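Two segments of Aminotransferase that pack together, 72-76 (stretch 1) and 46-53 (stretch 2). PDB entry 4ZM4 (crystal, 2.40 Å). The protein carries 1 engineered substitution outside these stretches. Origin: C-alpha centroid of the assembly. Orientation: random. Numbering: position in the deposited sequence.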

ATOM      1  N   PHE B  72     -13.235 -17.706   0.530  1.00 24.68           N
ATOM      2  CA  PHE B  72     -13.234 -19.105   0.118  1.00 25.57           C
ATOM      3  C   PHE B  72     -12.069 -19.901   0.716  1.00 25.41           C
ATOM      4  O   PHE B  72     -11.781 -21.006   0.280  1.00 27.57           O
ATOM      5  CB  PHE B  72     -13.151 -19.180  -1.416  1.00 26.22           C
ATOM      6  CG  PHE B  72     -14.242 -18.420  -2.124  1.00 28.82           C
ATOM      7  CD1 PHE B  72     -15.562 -18.890  -2.102  1.00 29.05           C
ATOM      8  CD2 PHE B  72     -13.965 -17.235  -2.810  1.00 28.39           C
ATOM      9  CE1 PHE B  72     -16.569 -18.198  -2.753  1.00 27.66           C
ATOM     10  CE2 PHE B  72     -14.983 -16.544  -3.461  1.00 28.21           C
ATOM     11  CZ  PHE B  72     -16.282 -17.020  -3.435  1.00 26.16           C
ATOM     12  N   GLY B  73     -11.350 -19.329   1.666  1.00 24.56           N
ATOM     13  CA  GLY B  73     -10.196 -20.015   2.256  1.00 21.13           C
ATOM     14  C   GLY B  73      -8.908 -19.721   1.565  1.00 20.01           C
ATOM     15  O   GLY B  73      -8.856 -19.008   0.572  1.00 21.11           O
ATOM     16  N   TYR B  74      -7.831 -20.248   2.131  1.00 21.29           N
ATOM     17  CA  TYR B  74      -6.491 -20.014   1.656  1.00 21.72           C
ATOM     18  C   TYR B  74      -6.219 -20.811   0.385  1.00 23.59           C
ATOM     19  O   TYR B  74      -6.857 -21.846   0.156  1.00 24.32           O
ATOM     20  CB  TYR B  74      -5.489 -20.456   2.704  1.00 21.73           C
ATOM     21  CG  TYR B  74      -5.434 -19.637   3.977  1.00 23.13           C
ATOM     22  CD1 TYR B  74      -5.314 -18.261   3.942  1.00 21.63           C
ATOM     23  CD2 TYR B  74      -5.396 -20.268   5.229  1.00 22.46           C
ATOM     24  CE1 TYR B  74      -5.248 -17.534   5.114  1.00 21.23           C
ATOM     25  CE2 TYR B  74      -5.311 -19.533   6.399  1.00 22.65           C
ATOM     26  CZ  TYR B  74      -5.234 -18.170   6.332  1.00 22.05           C
ATOM     27  OH  TYR B  74      -5.124 -17.441   7.491  1.00 23.65           O
ATOM     28  N   ALA B  75      -5.256 -20.362  -0.420  1.00 23.84           N
ATOM     29  CA  ALA B  75      -4.855 -21.086  -1.656  1.00 27.06           C
ATOM     30  C   ALA B  75      -6.023 -21.413  -2.592  1.00 28.89           C
ATOM     31  O   ALA B  75      -6.187 -22.578  -3.019  1.00 29.45           O
ATOM     32  CB  ALA B  75      -4.099 -22.367  -1.306  1.00 26.89           C
ATOM     33  N   ASP B  76      -6.848 -20.401  -2.875  1.00 30.68           N
ATOM     34  CA  ASP B  76      -8.007 -20.559  -3.763  1.00 32.75           C
ATOM     35  C   ASP B  76      -7.476 -20.626  -5.183  1.00 34.92           C
ATOM     36  O   ASP B  76      -7.024 -19.605  -5.716  1.00 38.95           O
ATOM     37  CB  ASP B  76      -8.978 -19.372  -3.564  1.00 34.46           C
ATOM     38  CG  ASP B  76     -10.328 -19.557  -4.268  1.00 33.32           C
ATOM     39  OD1 ASP B  76     -11.139 -18.609  -4.265  1.00 36.38           O
ATOM     40  OD2 ASP B  76     -10.609 -20.628  -4.827  1.00 38.13           O
TER
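Stretch 2, residues 46-53: SAGGCLLR

Stretch 2 is held against stretch 1 by a pair of backbone hydrogen bonds between Tyr74 and Gly49. The amide N of Tyr74 donates to the carbonyl O of Gly49 at 2.7 Å, with an N-H...O angle of 174°, and the amide N of Gly49 returns the bond to Tyr74 O at 3.1 Å and 162°. Both bonds are close to straight, and because each residue serves as donor and acceptor to the other, they form the hydrogen-bonded pair of an antiparallel bridge, with the CA atoms of Tyr74 and Gly49 4.7 Å apart. The bridge is single. Stretch 1 has no regular strand of its own, so it runs antiparallel to the arm leading into the turn at Gly49 for a short distance, and the two segments do not extend into a sheet.

Stretch 2 is a tight hairpin. Residues 46-48 form one strand and 51-53 begin the next, joined by a type II' turn from Gly48 to Leu51. Gly48 N bonds to Leu51 O and Leu51 N to Gly48 O, both at 3.0 Å; farther down, Arg53 N reaches Ser46 O at 2.8 Å, and Ser46 N lies 3.3 Å from Arg53 O in the matching bond. Gly49 occupies the first corner of the turn with phi/psi of 70/-125, and its positive phi favours glycine. Its own N and O take no part in the hairpin's hydrogen bonds and are left for Tyr74, so this residue both turns the hairpin and docks it.

Gly73, just before Tyr74, packs closely on the same oxygen. Its CA lies 3.4 Å from Gly49 O, and a CB placed ideally on Gly73 would come within 2.9 Å of Gly49 O, a clash. Its backbone angles, 91/175, would also jam a CB against the carbonyl oxygen of the preceding residue. Glycine thus suits this position on two counts, one local and one set by the neighbouring segment.

Around the polar centre lies the packing, most of it supplied by Tyr74. Its CA-to-CB bond points toward stretch 2, and its CB rests 3.7 Å from Gly48 CA. With chi1 in the m well, the ring reaches across both arms of the hairpin: Tyr74 CD2 is 3.7 Å from Ala47 CB, and Tyr74 CE2 is 3.7 Å from Leu52 CD2. The methyl of Ala47, its CA-to-CB bond directed toward stretch 1, lies against the ring, while Leu52, whose CA-to-CB bond points sideways, brings its longer side chain to the ring at its end. These two methyls give the CD2 and CE2 atoms of the Tyr74 ring apolar neighbours, while the phenol OH is hydrogen-bonded elsewhere in the structure.

Ala75, in a left-handed conformation with phi/psi of 53/49, completes the contact. Its CA-to-CB bond points toward stretch 2, and Ala75 CB lies 3.9 Å from Ala47 O and 4.1 Å from Gly48 CA, a modest contact of a small side chain. At the two ends of stretch 1 contact stops: the CA-to-CB bond of Phe72 points away and that of Asp76 sideways, and neither residue touches the hairpin. Altogether the two stretches bury 272 Å².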

ATOM      1  N   SER B  46       3.092 -23.186   5.515  1.00 17.33           N
ATOM      2  CA  SER B  46       2.205 -23.201   4.385  1.00 16.38           C
ATOM      3  C   SER B  46       0.766 -23.050   4.887  1.00 16.24           C
ATOM      4  O   SER B  46       0.485 -23.171   6.081  1.00 17.83           O
ATOM      5  CB  SER B  46       2.383 -24.490   3.585  1.00 16.50           C
ATOM      6  OG  SER B  46       1.661 -25.599   4.150  1.00 16.89           O
ATOM      7  N   ALA B  47      -0.152 -22.868   3.963  1.00 15.26           N
ATOM      8  CA  ALA B  47      -1.543 -22.756   4.310  1.00 15.38           C
ATOM      9  C   ALA B  47      -2.437 -23.119   3.141  1.00 15.14           C
ATOM     10  O   ALA B  47      -2.086 -22.875   1.989  1.00 17.03           O
ATOM     11  CB  ALA B  47      -1.840 -21.341   4.787  1.00 14.96           C
ATOM     12  N   GLY B  48      -3.605 -23.670   3.443  1.00 16.52           N
ATOM     13  CA  GLY B  48      -4.618 -24.031   2.429  1.00 17.00           C
ATOM     14  C   GLY B  48      -5.959 -24.295   3.077  1.00 18.01           C
ATOM     15  O   GLY B  48      -6.029 -24.931   4.118  1.00 20.86           O
ATOM     16  N   GLY B  49      -7.040 -23.843   2.458  1.00 19.88           N
ATOM     17  CA  GLY B  49      -8.373 -24.035   3.036  1.00 21.79           C
ATOM     18  C   GLY B  49      -8.460 -23.147   4.265  1.00 23.35           C
ATOM     19  O   GLY B  49      -8.228 -21.960   4.169  1.00 24.11           O
ATOM     20  N   CYS B  50      -8.797 -23.725   5.413  1.00 23.87           N
ATOM     21  CA  CYS B  50      -8.771 -23.023   6.666  1.00 24.00           C
ATOM     22  C   CYS B  50      -7.692 -23.588   7.556  1.00 23.66           C
ATOM     23  O   CYS B  50      -7.767 -23.445   8.776  1.00 25.49           O
ATOM     24  CB  CYS B  50     -10.124 -23.120   7.361  1.00 26.40           C
ATOM     25  SG  CYS B  50     -10.635 -24.793   7.810  1.00 28.30           S
ATOM     26  N   LEU B  51      -6.678 -24.212   6.959  1.00 23.12           N
ATOM     27  CA  LEU B  51      -5.642 -24.891   7.726  1.00 24.69           C
ATOM     28  C   LEU B  51      -4.269 -24.236   7.541  1.00 25.67           C
ATOM     29  O   LEU B  51      -3.852 -23.975   6.416  1.00 21.55           O
ATOM     30  CB  LEU B  51      -5.536 -26.351   7.315  1.00 26.14           C
ATOM     31  CG  LEU B  51      -6.709 -27.285   7.642  1.00 30.34           C
ATOM     32  CD1 LEU B  51      -6.395 -28.685   7.139  1.00 30.53           C
ATOM     33  CD2 LEU B  51      -6.992 -27.322   9.133  1.00 32.96           C
ATOM     34  N   LEU B  52      -3.594 -23.967   8.656  1.00 26.35           N
ATOM     35  CA  LEU B  52      -2.199 -23.541   8.640  1.00 27.47           C
ATOM     36  C   LEU B  52      -1.319 -24.750   8.890  1.00 30.40           C
ATOM     37  O   LEU B  52      -1.704 -25.653   9.649  1.00 30.99           O
ATOM     38  CB  LEU B  52      -1.922 -22.535   9.752  1.00 26.38           C
ATOM     39  CG  LEU B  52      -2.748 -21.260   9.775  1.00 26.08           C
ATOM     40  CD1 LEU B  52      -2.487 -20.525  11.078  1.00 28.06           C
ATOM     41  CD2 LEU B  52      -2.421 -20.388   8.583  1.00 25.07           C
ATOM     42  N   ARG B  53      -0.129 -24.758   8.296  1.00 32.00           N
ATOM     43  CA  ARG B  53       0.894 -25.628   8.835  1.00 33.38           C
ATOM     44  C   ARG B  53       2.081 -24.850   9.350  1.00 29.54           C
ATOM     45  O   ARG B  53       2.661 -24.040   8.657  1.00 28.24           O
ATOM     46  CB  ARG B  53       1.262 -26.898   8.080  1.00 37.96           C
ATOM     47  CG  ARG B  53       1.836 -26.816   6.707  1.00 43.66           C
ATOM     48  CD  ARG B  53       3.039 -27.820   6.585  1.00 51.13           C
ATOM     49  NE  ARG B  53       3.634 -27.798   5.264  1.00 54.10           N
ATOM     50  CZ  ARG B  53       4.558 -28.662   4.850  1.00 58.66           C
ATOM     51  NH1 ARG B  53       4.969 -29.666   5.630  1.00 58.29           N
ATOM     52  NH2 ARG B  53       5.055 -28.522   3.637  1.00 56.08           N
TER